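Local coordinates for protein lectin 2 (Agrocybe aegerita, PDB 4TQJ) that specifically recognises non-reducing terminal N-acetylglucosamine as a fungal lectin built on a beta-propeller, at residues 288-293 / 349-354; 56-61 / 77-82. The protein carries 1 engineered substitution. All coordinates share one frame; numbering follows the deposited sequence.

Contact 1 of 2, residues 288-293 / 349-354; sequences ADLTGN and GCADII
The sulphur of Cys350 rests against the turn formed by Thr291 and Gly292, with SG 3.4 Å from Gly292 N. A chi1 of -55° sets SG beside its own backbone N and anti to the carbonyl carbon. CB of the same cysteine lies 3.4 Å from Leu290 O, and both CB and SG lie against backbone atoms of 290-292. Ala351 turns its methyl toward the same loop, where CB meets Leu290 CD1 at 3.8 Å and Ala288 CB at 4.0 Å. Leu290 starts out away from 349-354, but its branched end comes back to reach that methyl. Ala351 N donates to Asp289 O at 2.9 Å and 148°, joining the backbones. Asp289 CG stands anti to the backbone N (chi1 -176°), and OD1 accepts from Thr291 N at 3.0 Å from above the carboxylate plane, closing an Asx turn; Gly292 N adds a weak second bond to OD1. OD2 takes Gly294 N, and a water 2.8 Å from Asp289 OD2 also lies within hydrogen-bonding distance of Gly349 O. Gly292 and Gly349 both have positive phi, and Gly292 CA comes within 3.3 Å of Gly349 O. The segments belong to FG-GAP-like sequence of a beta-propeller. The loop 288-293 leaves strand 285-288 for strand 297-301 of one blade, while 349-354 leads into strand 352-356 of the next; Val342 on strand 339-343 touches Ala288, Leu290 and Ala351, and Val299 and Val308 pack on Leu290 from its own blade.

Contact 2 of 2, residues 56-61 / 77-82; sequences TTKHVR and FGNAGV
His59 and Asn79 both carry CG beside the backbone N and anti to the carbonyl carbon (chi1 -47° and -67°), and their ends meet where His59 NE2 donates to Asn79 OD1 at 2.9 Å. The acceptor lies close to the imidazole plane, but NE2 stands well above the plane of the amide carbonyl, 57° out of it. At the other ring nitrogen, ND1 takes Leu55 N, an arrangement consistent with the proton residing on NE2. Lys58 CB covers one face of the ring over its centre, 3.8 Å above the plane, and Trp54 packs on the ring edge-to-face. The Lys58 chain bends at chi3, and CE comes to 3.5 Å from Asn79 OD1; its ammonium group makes a cation-pi contact with Tyr106. This histidine-asparagine pair sits at the open end of a beta-hairpin, away from its turn, in one propeller blade, where strands 60-64 and 73-77 run antiparallel. Val60 and Phe77 form a hydrogen-bonded pair there: Phe77 N donates to Val60 O at 2.7 Å, nearly straight, while the return bond from Val60 N to Phe77 O is weak at 3.3 Å. Their side chains lie side by side on one face of the sheet, with Val60 CG1 3.7 Å from Phe77 CD2 and Val60 O at the ring edge. Arg118 of strand 117-121, in the following blade, touches both. Beyond the paired strands, a water sits 2.7 Å from Lys58 O and also reaches Gly78 O, bridging the backbones where they part.

Contacts 1 and 2 lie on opposite sides of the chain's centre, 32 Å apart between centres and about 17 Å between nearest atoms, and do not touch. Both segments of contact 2 precede those of contact 1 along the chain. Contact 2 joins two adjacent strands inside a single blade, the sheet running from strand 60-64 to strand 98-101. Contact 1 is instead a junction between the loop of one blade, with strands 285-288 to 321-324, and the lead-in to a strand of the next, with strands 339-343 to 376-379. The geometry of the two contacts does not by itself place the N-acetylglucosamine pocket.

Contact 1 of 2, residues 288-293 / 349-354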
loop_
_atom_site.group_PDB
_atom_site.type_symbol
_atom_site.label_atom_id
_atom_site.label_comp_id
_atom_site.label_asym_id
_atom_site.label_seq_id
_atom_site.Cartn_x
_atom_site.Cartn_y
_atom_site.Cartn_z
ATOM N N ALA A 288 4.331 21.188 6.205
ATOM C CA ALA A 288 4.554 19.773 5.919
ATOM C C ALA A 288 5.892 19.364 6.503
ATOM O O ALA A 288 6.756 20.217 6.717
ATOM C CB ALA A 288 4.531 19.526 4.417
ATOM N N ASP A 289 6.073 18.069 6.771
ATOM C CA ASP A 289 7.342 17.609 7.332
ATOM C C ASP A 289 8.346 17.354 6.222
ATOM O O ASP A 289 8.253 16.351 5.513
ATOM C CB ASP A 289 7.164 16.340 8.184
ATOM C CG ASP A 289 8.462 15.911 8.857
ATOM O OD1 ASP A 289 9.486 16.588 8.645
ATOM O OD2 ASP A 289 8.462 14.912 9.599
ATOM N N LEU A 290 9.296 18.268 6.052
ATOM C CA LEU A 290 10.239 18.146 4.946
ATOM C C LEU A 290 11.538 17.467 5.360
ATOM O O LEU A 290 12.429 17.315 4.542
ATOM C CB LEU A 290 10.533 19.509 4.300
ATOM C CG LEU A 290 9.658 19.922 3.111
ATOM C CD1 LEU A 290 8.169 19.988 3.478
ATOM C CD2 LEU A 290 10.127 21.268 2.555
ATOM N N THR A 291 11.634 17.040 6.619
ATOM C CA THR A 291 12.879 16.443 7.086
ATOM C C THR A 291 12.736 15.111 7.821
ATOM O O THR A 291 13.720 14.566 8.307
ATOM C CB THR A 291 13.653 17.412 7.965
ATOM O OG1 THR A 291 12.852 17.746 9.101
ATOM C CG2 THR A 291 14.008 18.690 7.168
ATOM N N GLY A 292 11.521 14.581 7.895
ATOM C CA GLY A 292 11.319 13.275 8.493
ATOM C C GLY A 292 11.473 13.241 9.999
ATOM O O GLY A 292 11.585 12.168 10.585
ATOM N N ASN A 293 11.455 14.401 10.645
ATOM C CA ASN A 293 11.567 14.421 12.104
ATOM C C ASN A 293 10.248 14.556 12.858
ATOM O O ASN A 293 10.247 14.650 14.082
ATOM C CB ASN A 293 12.550 15.493 12.574
ATOM C CG ASN A 293 12.100 16.909 12.228
ATOM O OD1 ASN A 293 11.020 17.123 11.659
ATOM N ND2 ASN A 293 12.937 17.892 12.585
ATOM N N GLY A 349 9.363 10.017 4.678
ATOM C CA GLY A 349 8.871 10.987 5.658
ATOM C C GLY A 349 9.255 12.440 5.385
ATOM O O GLY A 349 9.010 13.332 6.203
ATOM N N CYS A 350 9.859 12.683 4.228
ATOM C CA CYS A 350 10.236 14.037 3.837
ATOM C C CYS A 350 9.400 14.441 2.629
ATOM O O CYS A 350 9.476 13.807 1.577
ATOM C CB CYS A 350 11.731 14.100 3.516
ATOM S SG CYS A 350 12.743 13.500 4.880
ATOM N N ALA A 351 8.575 15.474 2.793
ATOM C CA ALA A 351 7.546 15.758 1.794
ATOM C C ALA A 351 8.112 16.171 0.449
ATOM O O ALA A 351 9.076 16.933 0.361
ATOM C CB ALA A 351 6.536 16.775 2.299
ATOM N N ASP A 352 7.488 15.670 -0.607
ATOM C CA ASP A 352 7.914 15.998 -1.943
ATOM C C ASP A 352 6.927 17.001 -2.514
ATOM O O ASP A 352 5.921 17.345 -1.866
ATOM C CB ASP A 352 7.969 14.721 -2.789
ATOM C CG ASP A 352 8.743 13.618 -2.097
ATOM O OD1 ASP A 352 9.966 13.790 -1.942
ATOM O OD2 ASP A 352 8.141 12.603 -1.667
ATOM N N ILE A 353 7.209 17.471 -3.722
ATOM C CA ILE A 353 6.361 18.476 -4.335
ATOM C C ILE A 353 5.856 17.982 -5.670
ATOM O O ILE A 353 6.640 17.544 -6.516
ATOM C CB ILE A 353 7.102 19.819 -4.493
ATOM C CG1 ILE A 353 7.150 20.548 -3.144
ATOM C CG2 ILE A 353 6.428 20.680 -5.560
ATOM C CD1 ILE A 353 8.287 21.537 -3.014
ATOM N N ILE A 354 4.541 18.030 -5.847
ATOM C CA ILE A 354 3.937 17.639 -7.111
ATOM C C ILE A 354 2.961 18.722 -7.545
ATOM O O ILE A 354 2.235 19.290 -6.725
ATOM C CB ILE A 354 3.231 16.266 -7.031
ATOM C CG1 ILE A 354 2.542 15.932 -8.366
ATOM C CG2 ILE A 354 2.205 16.261 -5.915
ATOM C CD1 ILE A 354 1.987 14.502 -8.442
HETATM O O HOH W 1 7.445 12.581 8.328
#

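Contact 2 of 2, residues 56-61 / 77-82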
loop_
_atom_site.group_PDB
_atom_site.type_symbol
_atom_site.label_atom_id
_atom_site.label_comp_id
_atom_site.label_asym_id
_atom_site.label_seq_id
_atom_site.Cartn_x
_atom_site.Cartn_y
_atom_site.Cartn_z
ATOM N N THR A 56 -19.387 20.984 -7.642
ATOM C CA THR A 56 -18.561 21.549 -6.588
ATOM C C THR A 56 -19.348 22.576 -5.780
ATOM O O THR A 56 -19.009 22.856 -4.633
ATOM C CB THR A 56 -17.282 22.202 -7.140
ATOM O OG1 THR A 56 -17.637 23.291 -8.001
ATOM C CG2 THR A 56 -16.437 21.181 -7.917
ATOM N N THR A 57 -20.408 23.126 -6.369
ATOM C CA THR A 57 -21.175 24.166 -5.686
ATOM C C THR A 57 -22.195 23.590 -4.716
ATOM O O THR A 57 -22.704 24.310 -3.866
ATOM C CB THR A 57 -21.916 25.094 -6.664
ATOM O OG1 THR A 57 -22.786 24.315 -7.486
ATOM C CG2 THR A 57 -20.934 25.843 -7.542
ATOM N N LYS A 58 -22.496 22.300 -4.837
ATOM C CA LYS A 58 -23.551 21.698 -4.023
ATOM C C LYS A 58 -23.122 20.460 -3.242
ATOM O O LYS A 58 -23.783 20.076 -2.285
ATOM C CB LYS A 58 -24.754 21.318 -4.896
ATOM C CG LYS A 58 -25.450 22.496 -5.557
ATOM C CD LYS A 58 -26.628 22.039 -6.432
ATOM C CE LYS A 58 -27.615 21.177 -5.651
ATOM N NZ LYS A 58 -28.938 21.039 -6.338
ATOM N N HIS A 59 -22.030 19.827 -3.661
ATOM C CA HIS A 59 -21.654 18.543 -3.099
ATOM C C HIS A 59 -20.226 18.518 -2.581
ATOM O O HIS A 59 -19.404 19.355 -2.946
ATOM C CB HIS A 59 -21.868 17.433 -4.125
ATOM C CG HIS A 59 -23.192 17.509 -4.814
ATOM N ND1 HIS A 59 -23.317 17.769 -6.164
ATOM C CD2 HIS A 59 -24.454 17.383 -4.339
ATOM C CE1 HIS A 59 -24.596 17.793 -6.489
ATOM N NE2 HIS A 59 -25.309 17.559 -5.401
ATOM N N VAL A 60 -19.957 17.531 -1.736
ATOM C CA VAL A 60 -18.658 17.327 -1.117
ATOM C C VAL A 60 -18.164 15.935 -1.496
ATOM O O VAL A 60 -18.896 14.941 -1.345
ATOM C CB VAL A 60 -18.768 17.472 0.427
ATOM C CG1 VAL A 60 -17.471 17.097 1.118
ATOM C CG2 VAL A 60 -19.158 18.891 0.779
ATOM N N ARG A 61 -16.934 15.853 -2.001
ATOM C CA ARG A 61 -16.380 14.565 -2.425
ATOM C C ARG A 61 -15.009 14.280 -1.804
ATOM O O ARG A 61 -14.059 15.050 -1.994
ATOM C CB ARG A 61 -16.317 14.508 -3.955
ATOM C CG ARG A 61 -17.687 14.293 -4.602
ATOM C CD ARG A 61 -17.668 14.604 -6.092
ATOM N NE ARG A 61 -17.648 16.046 -6.353
ATOM C CZ ARG A 61 -17.586 16.583 -7.565
ATOM N NH1 ARG A 61 -17.542 15.792 -8.632
ATOM N NH2 ARG A 61 -17.564 17.904 -7.709
ATOM N N PHE A 77 -21.019 13.506 -0.606
ATOM C CA PHE A 77 -22.169 14.103 0.064
ATOM C C PHE A 77 -23.047 14.691 -1.026
ATOM O O PHE A 77 -22.812 15.809 -1.477
ATOM C CB PHE A 77 -21.730 15.188 1.064
ATOM C CG PHE A 77 -20.968 14.652 2.245
ATOM C CD1 PHE A 77 -21.595 14.484 3.475
ATOM C CD2 PHE A 77 -19.629 14.303 2.130
ATOM C CE1 PHE A 77 -20.900 13.990 4.569
ATOM C CE2 PHE A 77 -18.924 13.796 3.217
ATOM C CZ PHE A 77 -19.569 13.637 4.440
ATOM N N GLY A 78 -24.038 13.913 -1.465
ATOM C CA GLY A 78 -24.915 14.303 -2.556
ATOM C C GLY A 78 -26.113 15.113 -2.103
ATOM O O GLY A 78 -26.056 15.790 -1.080
ATOM N N ASN A 79 -27.198 15.050 -2.874
ATOM C CA ASN A 79 -28.420 15.790 -2.547
ATOM C C ASN A 79 -29.227 15.102 -1.449
ATOM O O ASN A 79 -29.633 15.733 -0.475
ATOM C CB ASN A 79 -29.291 15.969 -3.794
ATOM C CG ASN A 79 -28.655 16.879 -4.827
ATOM O OD1 ASN A 79 -28.032 17.885 -4.487
ATOM N ND2 ASN A 79 -28.805 16.526 -6.098
ATOM N N ALA A 80 -29.439 13.800 -1.602
ATOM C CA ALA A 80 -30.330 13.059 -0.711
ATOM C C ALA A 80 -29.596 12.400 0.450
ATOM O O ALA A 80 -30.218 11.823 1.338
ATOM C CB ALA A 80 -31.119 12.017 -1.495
ATOM N N GLY A 81 -28.270 12.477 0.439
ATOM C CA GLY A 81 -27.487 11.909 1.519
ATOM C C GLY A 81 -26.067 11.583 1.114
ATOM O O GLY A 81 -25.522 12.167 0.177
ATOM N N VAL A 82 -25.476 10.635 1.824
ATOM C CA VAL A 82 -24.092 10.263 1.616
ATOM C C VAL A 82 -24.000 8.928 0.901
ATOM O O VAL A 82 -24.656 7.961 1.291
ATOM C CB VAL A 82 -23.355 10.188 2.960
ATOM C CG1 VAL A 82 -21.893 9.855 2.750
ATOM C CG2 VAL A 82 -23.532 11.511 3.718
HETATM O O HOH W 2 -24.536 18.186 -0.445
#